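Long-range contacts in xylooligosaccharide oxidase (Myceliophthora thermophila, PDB 5L6G), which oxidises the C1 hydroxyl of xylooligosaccharides and related sugars to lactones, using a bicovalently bound FAD and reducing oxygen to hydrogen peroxide: residues S164-F169 with Y448-D453; T341-S346 with A452-D457; L413-F418 with F426-G431. One frame throughout, in Å; residues are numbered along the deposited sequence.

Contact 1: S164-F169 with Y448-D453; sequences SLHGGF and YINYAD. With FAD (flavin-adenine dinucleotide), chain D; XYP (beta-D-xylopyranose), chain H.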
# COMPACT_ATOMS: atom_id res chain seq x y z
N SER A 164 -5.50 2.15 2.22
CA SER A 164 -5.59 3.52 2.77
C SER A 164 -5.15 3.59 4.22
O SER A 164 -4.76 4.64 4.70
CB SER A 164 -6.99 4.12 2.62
OG SER A 164 -7.94 3.45 3.45
N LEU A 165 -5.21 2.47 4.92
CA LEU A 165 -4.89 2.47 6.34
C LEU A 165 -3.40 2.36 6.62
O LEU A 165 -2.98 2.57 7.75
CB LEU A 165 -5.66 1.37 7.08
CG LEU A 165 -7.18 1.57 7.16
CD1 LEU A 165 -7.83 0.34 7.77
CD2 LEU A 165 -7.56 2.84 7.91
N HIS A 166 -2.61 2.06 5.61
CA HIS A 166 -1.18 2.00 5.80
C HIS A 166 -0.38 2.88 4.89
O HIS A 166 0.85 2.76 4.86
CB HIS A 166 -0.71 0.58 5.63
CG HIS A 166 -1.46 -0.38 6.49
ND1 HIS A 166 -2.62 -0.99 6.07
CD2 HIS A 166 -1.24 -0.81 7.75
CE1 HIS A 166 -3.08 -1.77 7.03
NE2 HIS A 166 -2.25 -1.69 8.05
N GLY A 167 -1.05 3.76 4.15
CA GLY A 167 -0.34 4.71 3.29
C GLY A 167 -1.08 4.80 1.96
O GLY A 167 -2.19 5.34 1.91
N GLY A 168 -0.47 4.25 0.91
CA GLY A 168 -1.09 4.15 -0.40
C GLY A 168 -0.54 5.18 -1.35
O GLY A 168 -1.00 6.31 -1.39
N PHE A 169 0.46 4.77 -2.14
CA PHE A 169 1.23 5.63 -3.00
C PHE A 169 0.95 5.26 -4.46
O PHE A 169 1.01 4.08 -4.84
CB PHE A 169 2.72 5.41 -2.73
CG PHE A 169 3.60 6.38 -3.47
CD1 PHE A 169 3.96 6.14 -4.80
CD2 PHE A 169 4.04 7.52 -2.84
CE1 PHE A 169 4.75 7.05 -5.48
CE2 PHE A 169 4.83 8.43 -3.53
CZ PHE A 169 5.17 8.20 -4.85
N TYR A 448 7.77 -0.48 4.46
CA TYR A 448 6.43 -0.04 4.13
C TYR A 448 5.52 -1.23 4.08
O TYR A 448 5.63 -2.07 3.18
CB TYR A 448 6.48 0.64 2.77
CG TYR A 448 5.18 1.11 2.16
CD1 TYR A 448 4.28 1.87 2.87
CD2 TYR A 448 4.88 0.84 0.84
CE1 TYR A 448 3.11 2.34 2.29
CE2 TYR A 448 3.73 1.31 0.24
CZ TYR A 448 2.85 2.07 0.95
OH TYR A 448 1.69 2.51 0.34
N ILE A 449 4.63 -1.31 5.05
CA ILE A 449 3.78 -2.49 5.26
C ILE A 449 2.76 -2.74 4.14
O ILE A 449 2.23 -3.84 4.03
CB ILE A 449 3.12 -2.45 6.66
CG1 ILE A 449 2.63 -3.83 7.08
CG2 ILE A 449 2.03 -1.39 6.73
CD1 ILE A 449 2.02 -3.87 8.46
N ASN A 450 2.48 -1.76 3.27
CA ASN A 450 1.69 -2.06 2.10
C ASN A 450 2.43 -2.98 1.13
O ASN A 450 1.82 -3.55 0.24
CB ASN A 450 1.18 -0.79 1.43
CG ASN A 450 -0.16 -0.36 1.99
OD1 ASN A 450 -0.82 -1.15 2.66
ND2 ASN A 450 -0.57 0.87 1.72
N TYR A 451 3.74 -3.15 1.32
CA TYR A 451 4.49 -4.24 0.69
C TYR A 451 5.03 -5.18 1.81
O TYR A 451 6.24 -5.32 2.05
CB TYR A 451 5.62 -3.71 -0.16
CG TYR A 451 5.19 -2.71 -1.21
CD1 TYR A 451 4.09 -2.92 -2.00
CD2 TYR A 451 5.88 -1.52 -1.38
CE1 TYR A 451 3.69 -2.00 -2.96
CE2 TYR A 451 5.47 -0.58 -2.32
CZ TYR A 451 4.38 -0.83 -3.10
OH TYR A 451 3.97 0.10 -4.05
N ALA A 452 4.09 -5.82 2.46
CA ALA A 452 4.36 -6.56 3.68
C ALA A 452 5.35 -7.68 3.44
O ALA A 452 5.19 -8.46 2.53
CB ALA A 452 3.07 -7.11 4.25
N ASP A 453 6.38 -7.71 4.27
CA ASP A 453 7.49 -8.64 4.11
C ASP A 453 7.50 -9.58 5.31
O ASP A 453 7.99 -9.23 6.37
CB ASP A 453 8.78 -7.81 4.03
CG ASP A 453 10.03 -8.65 4.02
OD1 ASP A 453 9.94 -9.90 4.10
OD2 ASP A 453 11.11 -8.04 3.95
PA FAD D . -5.92 -7.03 2.61
O1A FAD D . -7.41 -7.27 2.54
O2A FAD D . -5.04 -8.22 2.45
O5B FAD D . -5.57 -6.18 3.89
C5B FAD D . -4.25 -5.75 4.22
C4B FAD D . -4.17 -5.43 5.69
O4B FAD D . -5.10 -4.40 6.01
C3B FAD D . -4.53 -6.62 6.57
O3B FAD D . -3.82 -6.55 7.78
C2B FAD D . -6.00 -6.41 6.85
O2B FAD D . -6.47 -7.09 8.00
C1B FAD D . -6.06 -4.90 6.95
N9A FAD D . -7.40 -4.41 6.62
C8A FAD D . -8.10 -4.62 5.51
N7A FAD D . -9.32 -4.02 5.59
C5A FAD D . -9.34 -3.42 6.78
C6A FAD D . -10.33 -2.63 7.51
N6A FAD D . -11.50 -2.39 6.89
N1A FAD D . -10.00 -2.22 8.76
C2A FAD D . -8.83 -2.47 9.33
N3A FAD D . -7.86 -3.20 8.71
C4A FAD D . -8.09 -3.68 7.45
N1 FAD D . 0.46 -0.26 -2.68
C2 FAD D . 0.80 1.04 -2.92
O2 FAD D . 1.09 1.79 -1.94
N3 FAD D . 0.78 1.55 -4.18
C4 FAD D . 0.43 0.81 -5.26
O4 FAD D . 0.42 1.26 -6.44
C4X FAD D . 0.07 -0.62 -5.08
N5 FAD D . -0.29 -1.44 -6.11
C5X FAD D . -0.66 -2.76 -5.92
C6 FAD D . -1.06 -3.59 -6.98
C7 FAD D . -1.40 -4.93 -6.73
C7M FAD D . -1.80 -5.79 -7.90
C8 FAD D . -1.41 -5.48 -5.33
C8M FAD D . -1.85 -6.91 -5.03
C9 FAD D . -1.03 -4.63 -4.30
C9A FAD D . -0.64 -3.30 -4.53
N10 FAD D . -0.22 -2.44 -3.49
C10 FAD D . 0.13 -1.10 -3.70
C1' FAD D . -0.16 -2.88 -2.10
C2' FAD D . -1.42 -2.61 -1.35
O2' FAD D . -1.42 -1.22 -1.01
C3' FAD D . -1.34 -3.42 -0.07
O3' FAD D . -1.18 -4.82 -0.36
C4' FAD D . -2.63 -3.20 0.72
O4' FAD D . -2.33 -3.32 2.12
C5' FAD D . -3.67 -4.19 0.28
O5' FAD D . -4.96 -3.77 0.73
P FAD D . -6.13 -4.82 0.67
O1P FAD D . -7.36 -4.31 1.35
O2P FAD D . -6.30 -5.32 -0.74
O3P FAD D . -5.46 -6.08 1.40
O1 XYP H . 3.80 -0.26 -6.50
C1 XYP H . 2.95 -1.15 -7.22
C2 XYP H . 3.06 -0.85 -8.72
C3 XYP H . 2.33 -1.90 -9.55
C4 XYP H . 2.81 -3.29 -9.16
C5 XYP H . 2.70 -3.51 -7.64
O2 XYP H . 2.47 0.44 -8.94
O3 XYP H . 2.49 -1.63 -10.95
O4 XYP H . 1.99 -4.28 -9.79
O5 XYP H . 3.35 -2.48 -6.92
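Tyr448 meets Gly168 through its phenol oxygen, which accepts the backbone N-H of Gly168 (Gly168 N to Tyr448 OH 2.8 Å, bent to 142° at the hydrogen). With CG anti to its backbone N (chi1 176°), Tyr448 carries its ring toward Gly168. The same oxygen donates to the flavin O2 of FAD in a very short bond and accepts from the side-chain amide of its neighbour Asn450 (Asn450 ND2 to Tyr448 OH 3.1 Å), the phenol oxygen lying 8° from the plane of the Asn450 amide. Three bonds thus grip one hydroxyl, while Phe169 frames the pyrimidine end of the flavin with its backbone: Phe169 N gives a nearly straight bond to O2, and Phe169 O takes the N-H of flavin N3 at 2.6 Å. A phenylalanine in place of Tyr448 would probably leave Gly168 N and Asn450 ND2 without their shared acceptor and weaken the hold on flavin O2.

Around this first shell, Asn450 turns its OD1 to the ribityl O4' of FAD (2.7 Å), and its ND2 is also tied to His163 O. The CB of Asn450 lies over one face of the Tyr448 ring, toward its rim. Ile449 CG2 meets the His166 ring obliquely, 3.5 Å from His166 CD2, while the ring nitrogens of His166 bond to Gly162 O and Ser215 OG. At Gly167 the backbone angles call for glycine, and a CB would run into Tyr448 CE1. Tyr451, a substrate-binding residue, puts its OH on xylose O1.

The contact brings the FAD-binding domain onto the berberine-like region, and both segments bind FAD. Leu165, on helix 160-165, packs on strand 219-229; Phe169 and Tyr448 both touch Leu410 of strand 409-417, and Ile449 reaches helix 458-466.

Contact 2: T341-S346 with A452-D457; sequences TFYSKS and ADPGLD. With XYP (beta-D-xylopyranose), chain I.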
# COMPACT_ATOMS: atom_id res chain seq x y z
N THR A 341 2.72 -15.67 -7.47
CA THR A 341 3.59 -16.34 -6.51
C THR A 341 4.87 -15.54 -6.43
O THR A 341 5.55 -15.37 -7.43
CB THR A 341 3.92 -17.77 -6.94
OG1 THR A 341 2.69 -18.50 -7.11
CG2 THR A 341 4.79 -18.49 -5.93
N PHE A 342 5.20 -15.04 -5.25
CA PHE A 342 6.31 -14.12 -5.15
C PHE A 342 6.81 -13.92 -3.72
O PHE A 342 6.14 -14.32 -2.73
CB PHE A 342 5.90 -12.76 -5.75
CG PHE A 342 4.80 -12.08 -4.98
CD1 PHE A 342 3.48 -12.42 -5.19
CD2 PHE A 342 5.09 -11.12 -4.02
CE1 PHE A 342 2.46 -11.81 -4.46
CE2 PHE A 342 4.06 -10.49 -3.30
CZ PHE A 342 2.75 -10.85 -3.52
N TYR A 343 7.99 -13.30 -3.64
CA TYR A 343 8.50 -12.70 -2.42
C TYR A 343 8.72 -11.23 -2.70
O TYR A 343 9.06 -10.87 -3.80
CB TYR A 343 9.80 -13.36 -1.96
CG TYR A 343 10.36 -12.75 -0.69
CD1 TYR A 343 9.58 -12.61 0.43
CD2 TYR A 343 11.68 -12.33 -0.61
CE1 TYR A 343 10.08 -12.06 1.60
CE2 TYR A 343 12.19 -11.78 0.56
CZ TYR A 343 11.38 -11.65 1.67
OH TYR A 343 11.84 -11.10 2.85
N SER A 344 8.51 -10.38 -1.70
CA SER A 344 8.70 -8.95 -1.88
C SER A 344 9.26 -8.29 -0.65
O SER A 344 9.06 -8.76 0.47
CB SER A 344 7.37 -8.30 -2.29
OG SER A 344 7.47 -6.90 -2.34
N LYS A 345 10.02 -7.23 -0.87
CA LYS A 345 10.53 -6.40 0.20
C LYS A 345 10.28 -4.95 -0.17
O LYS A 345 9.91 -4.62 -1.33
CB LYS A 345 12.03 -6.65 0.43
CG LYS A 345 12.38 -8.07 0.85
CD LYS A 345 13.84 -8.23 1.28
CE LYS A 345 14.12 -7.81 2.72
NZ LYS A 345 13.67 -8.76 3.78
N SER A 346 10.42 -4.10 0.83
CA SER A 346 10.32 -2.68 0.62
C SER A 346 11.40 -1.95 1.38
O SER A 346 12.12 -2.54 2.22
CB SER A 346 8.96 -2.20 1.12
OG SER A 346 8.94 -2.14 2.52
N ALA A 452 4.09 -5.82 2.46
CA ALA A 452 4.36 -6.56 3.68
C ALA A 452 5.35 -7.68 3.44
O ALA A 452 5.19 -8.46 2.53
CB ALA A 452 3.07 -7.11 4.25
N ASP A 453 6.38 -7.71 4.27
CA ASP A 453 7.49 -8.64 4.11
C ASP A 453 7.50 -9.58 5.31
O ASP A 453 7.99 -9.23 6.37
CB ASP A 453 8.78 -7.81 4.03
CG ASP A 453 10.03 -8.65 4.02
OD1 ASP A 453 9.94 -9.90 4.10
OD2 ASP A 453 11.11 -8.04 3.95
N PRO A 454 6.98 -10.80 5.14
CA PRO A 454 6.92 -11.73 6.28
C PRO A 454 8.27 -12.29 6.68
O PRO A 454 8.34 -13.09 7.61
CB PRO A 454 5.98 -12.83 5.79
CG PRO A 454 6.14 -12.81 4.30
CD PRO A 454 6.41 -11.39 3.92
N GLY A 455 9.34 -11.88 5.99
CA GLY A 455 10.71 -12.25 6.39
C GLY A 455 11.15 -11.55 7.67
O GLY A 455 12.09 -12.00 8.33
N LEU A 456 10.49 -10.45 8.02
CA LEU A 456 10.83 -9.69 9.23
C LEU A 456 10.15 -10.34 10.42
O LEU A 456 8.96 -10.63 10.36
CB LEU A 456 10.33 -8.25 9.12
CG LEU A 456 10.67 -7.50 7.84
CD1 LEU A 456 9.82 -6.25 7.74
CD2 LEU A 456 12.17 -7.18 7.75
N ASP A 457 10.90 -10.54 11.50
CA ASP A 457 10.25 -10.97 12.74
C ASP A 457 9.40 -9.84 13.31
O ASP A 457 9.49 -8.69 12.87
CB ASP A 457 11.23 -11.60 13.77
CG ASP A 457 12.19 -10.61 14.42
OD1 ASP A 457 11.86 -9.42 14.66
OD2 ASP A 457 13.31 -11.08 14.75
O1 XYP I . 7.09 -16.53 4.06
C1 XYP I . 8.31 -16.11 4.63
C2 XYP I . 9.23 -17.32 4.78
C3 XYP I . 10.55 -16.85 5.33
C4 XYP I . 11.13 -15.82 4.39
C5 XYP I . 10.15 -14.68 4.19
O2 XYP I . 8.65 -18.32 5.64
O3 XYP I . 11.48 -17.94 5.42
O4 XYP I . 12.36 -15.36 4.94
O5 XYP I . 8.89 -15.17 3.74
O HOH W 1 6.65 -10.05 0.84
O HOH W 2 14.35 -10.84 5.97
O HOH W 3 10.77 -5.44 3.46
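Tyr343 and Lys345, two residues apart on one strand, both close on the carboxylate of Asp453. Tyr343 donates its hydroxyl to one oxygen (Tyr343 OH to Asp453 OD1 2.6 Å), arriving on the syn side but 29° out of the carboxylate plane, with the ring and the carboxylate steeply inclined to each other. Lys345 makes a salt bridge to the other oxygen (Lys345 NZ to Asp453 OD2 2.7 Å) and uses its syn lone pair. To get there the lysine chain bends at its far end (chi3 82°, chi4 76°), which also lets NZ donate to Tyr343 OH at 3.1 Å. From the opposite face of the carboxylate plane, Gly455 N reaches Asp453 OD1 at 2.8 Å; this is an Asx turn, set within the type I turn from Asp453 to Leu456. The negative charge is therefore met by three donors, and probably by a water on OD2, which would probably favour its ionised form.

The outer side is looser. Pro454 only skims the Tyr343 ring (Tyr343 CE1 to Pro454 CD 4.4 Å). These two residues and Gly455 line the pocket of a bound xylose; Gly455 is exposed, its CA lying 3.3 Å from C5 of the sugar. A water between Lys345 NZ and Gly455 O is held weakly at both ends. On the inner side, by contrast, a water donates to both Ser344 O and Ala452 O, linking the two backbones where they have no direct hydrogen bond.

Strand 341-349 is flanked in its antiparallel sheet by strands 409-417 and 445-446. Helix 426-437 lies over Tyr343 and Lys345 through Leu429, and its Asp430 gives Lys345 a second salt bridge, while Asp457 caps the start of helix 458-466, onto which Leu456 packs.

Contact 3: L413-F418 with F426-G431; sequences LYDRSF and FAFLDG. With XYP (beta-D-xylopyranose), chain I.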
# COMPACT_ATOMS: atom_id res chain seq x y z
N LEU A 413 10.51 -4.06 -3.97
CA LEU A 413 11.35 -5.10 -4.54
C LEU A 413 10.51 -6.36 -4.63
O LEU A 413 9.91 -6.77 -3.66
CB LEU A 413 12.61 -5.36 -3.72
CG LEU A 413 13.62 -4.22 -3.47
CD1 LEU A 413 13.17 -3.31 -2.35
CD2 LEU A 413 15.00 -4.77 -3.14
N TYR A 414 10.46 -6.95 -5.81
CA TYR A 414 9.45 -7.97 -6.11
C TYR A 414 10.12 -9.10 -6.85
O TYR A 414 10.79 -8.88 -7.85
CB TYR A 414 8.36 -7.35 -6.96
CG TYR A 414 7.01 -8.04 -6.94
CD1 TYR A 414 6.04 -7.65 -6.02
CD2 TYR A 414 6.68 -9.00 -7.87
CE1 TYR A 414 4.79 -8.24 -6.01
CE2 TYR A 414 5.42 -9.60 -7.86
CZ TYR A 414 4.48 -9.20 -6.93
OH TYR A 414 3.22 -9.74 -6.92
N ASP A 415 9.90 -10.32 -6.38
CA ASP A 415 10.61 -11.49 -6.91
C ASP A 415 9.56 -12.59 -7.13
O ASP A 415 9.10 -13.21 -6.18
CB ASP A 415 11.70 -11.90 -5.92
CG ASP A 415 12.40 -13.19 -6.27
OD1 ASP A 415 12.24 -13.70 -7.42
OD2 ASP A 415 13.14 -13.70 -5.37
N ARG A 416 9.17 -12.77 -8.39
CA ARG A 416 7.98 -13.55 -8.75
C ARG A 416 8.40 -14.82 -9.47
O ARG A 416 9.28 -14.76 -10.34
CB ARG A 416 7.08 -12.73 -9.68
CG ARG A 416 5.87 -13.48 -10.21
CD ARG A 416 5.07 -12.62 -11.17
NE ARG A 416 3.86 -13.31 -11.62
CZ ARG A 416 3.00 -12.80 -12.50
NH1 ARG A 416 3.21 -11.61 -13.05
NH2 ARG A 416 1.94 -13.50 -12.85
N SER A 417 7.82 -15.95 -9.11
CA SER A 417 8.08 -17.19 -9.82
C SER A 417 6.80 -17.64 -10.52
O SER A 417 5.71 -17.36 -10.02
CB SER A 417 8.56 -18.29 -8.86
OG SER A 417 7.61 -18.56 -7.85
N PHE A 418 6.95 -18.29 -11.68
CA PHE A 418 5.83 -18.93 -12.35
C PHE A 418 5.92 -20.42 -12.06
O PHE A 418 6.54 -21.19 -12.78
CB PHE A 418 5.87 -18.68 -13.85
CG PHE A 418 5.60 -17.27 -14.22
CD1 PHE A 418 6.61 -16.34 -14.26
CD2 PHE A 418 4.31 -16.85 -14.52
CE1 PHE A 418 6.36 -15.01 -14.60
CE2 PHE A 418 4.05 -15.53 -14.88
CZ PHE A 418 5.08 -14.61 -14.91
N PHE A 426 14.75 -16.25 -1.08
CA PHE A 426 14.65 -15.05 -0.25
C PHE A 426 15.97 -14.33 -0.13
O PHE A 426 15.99 -13.13 0.05
CB PHE A 426 14.11 -15.40 1.14
CG PHE A 426 12.88 -16.24 1.09
CD1 PHE A 426 11.66 -15.65 0.84
CD2 PHE A 426 12.95 -17.62 1.25
CE1 PHE A 426 10.51 -16.41 0.77
CE2 PHE A 426 11.81 -18.39 1.18
CZ PHE A 426 10.59 -17.79 0.93
N ALA A 427 17.08 -15.06 -0.22
CA ALA A 427 18.41 -14.47 -0.08
C ALA A 427 18.65 -13.39 -1.13
O ALA A 427 19.43 -12.46 -0.91
CB ALA A 427 19.47 -15.54 -0.17
N PHE A 428 17.98 -13.50 -2.27
CA PHE A 428 18.14 -12.50 -3.34
C PHE A 428 17.69 -11.10 -2.87
O PHE A 428 18.50 -10.19 -2.75
CB PHE A 428 17.43 -12.95 -4.64
CG PHE A 428 17.16 -11.84 -5.62
CD1 PHE A 428 18.11 -10.85 -5.85
CD2 PHE A 428 15.97 -11.80 -6.33
CE1 PHE A 428 17.84 -9.80 -6.74
CE2 PHE A 428 15.72 -10.77 -7.23
CZ PHE A 428 16.65 -9.77 -7.43
N LEU A 429 16.41 -10.91 -2.62
CA LEU A 429 15.99 -9.60 -2.12
C LEU A 429 16.59 -9.27 -0.77
O LEU A 429 16.85 -8.10 -0.49
CB LEU A 429 14.47 -9.48 -2.08
CG LEU A 429 13.82 -9.56 -3.45
CD1 LEU A 429 12.34 -9.28 -3.31
CD2 LEU A 429 14.47 -8.61 -4.47
N ASP A 430 16.82 -10.27 0.09
CA ASP A 430 17.43 -9.99 1.39
C ASP A 430 18.80 -9.35 1.25
O ASP A 430 19.13 -8.40 1.98
CB ASP A 430 17.53 -11.27 2.26
CG ASP A 430 16.17 -11.72 2.79
OD1 ASP A 430 15.19 -10.95 2.61
OD2 ASP A 430 16.08 -12.85 3.37
N GLY A 431 19.60 -9.88 0.32
CA GLY A 431 20.93 -9.39 0.09
C GLY A 431 20.88 -7.99 -0.50
O GLY A 431 21.72 -7.14 -0.18
O1 XYP I . 7.09 -16.53 4.06
C1 XYP I . 8.31 -16.11 4.63
C2 XYP I . 9.23 -17.32 4.78
C3 XYP I . 10.55 -16.85 5.33
C4 XYP I . 11.13 -15.82 4.39
C5 XYP I . 10.15 -14.68 4.19
O2 XYP I . 8.65 -18.32 5.64
O3 XYP I . 11.48 -17.94 5.42
O4 XYP I . 12.36 -15.36 4.94
O5 XYP I . 8.89 -15.17 3.74
O HOH W 4 14.24 -12.78 -3.01
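Leu429 lays both of its methyls against the strand at Leu413 and Asp415, and it has the largest surface buried here. Its CD2 meets the CB of Leu413 (Leu413 CB to Leu429 CD2 3.8 Å), the two side chains sliding past each other in opposite directions. The other methyl, CD1, sits between the Leu413 carbonyl oxygen and the CB of Asp415, at 3.8 Å from the latter, so the helix rests on backbone as well as side-chain atoms of the strand.

Asp415 is next in buried surface; with CG anti to its backbone N (chi1 173°), its carboxylate carbon is set beside Phe428. There Asp415 OD2 is at the edge of the ring, near its plane, 3.5 Å from Phe428 CD2. A water bridges the same oxygen to the helix: it donates to Asp415 OD2 (2.8 Å) and accepts from Leu429 N (2.9 Å). Asp415 also receives Tyr421 OH on OD2 and forms a salt bridge from OD1 to Arg373.

Strand 413-417 and helix 426-431 run nearly antiparallel, their axes 9.2 Å apart; on the same helical segment, Phe426 sets one ring face over a bound xylose.

With no direct hydrogen bond between the segments, the direct contact is largely apolar and centred on Leu429, and the buried carboxylate beside it is satisfied by arginine, tyrosine and water, a network likely to keep it ionised.

All three contacts are buried. Contact 1 is the deepest, about 3 Å from the centre of the chain, and is built round FAD; contacts 2 and 3, about 13 and 18 Å out, both border a second bound xylose, where Gly455 of contact 2 is exposed. Contacts 1 and 2 share Ala452 and Asp453, and Ser346 OG bonds to Tyr448 N between them. Contacts 2 and 3 stand on neighbouring strands, 341-349 and 409-417, laced by backbone hydrogen bonds, while contacts 1 and 3 do not touch. Their chemistry shifts accordingly: neutral hydrogen bonds converging on a cofactor, then a salt-bridged carboxylate in a turn, then leucine packing of helix on sheet with a water bridge.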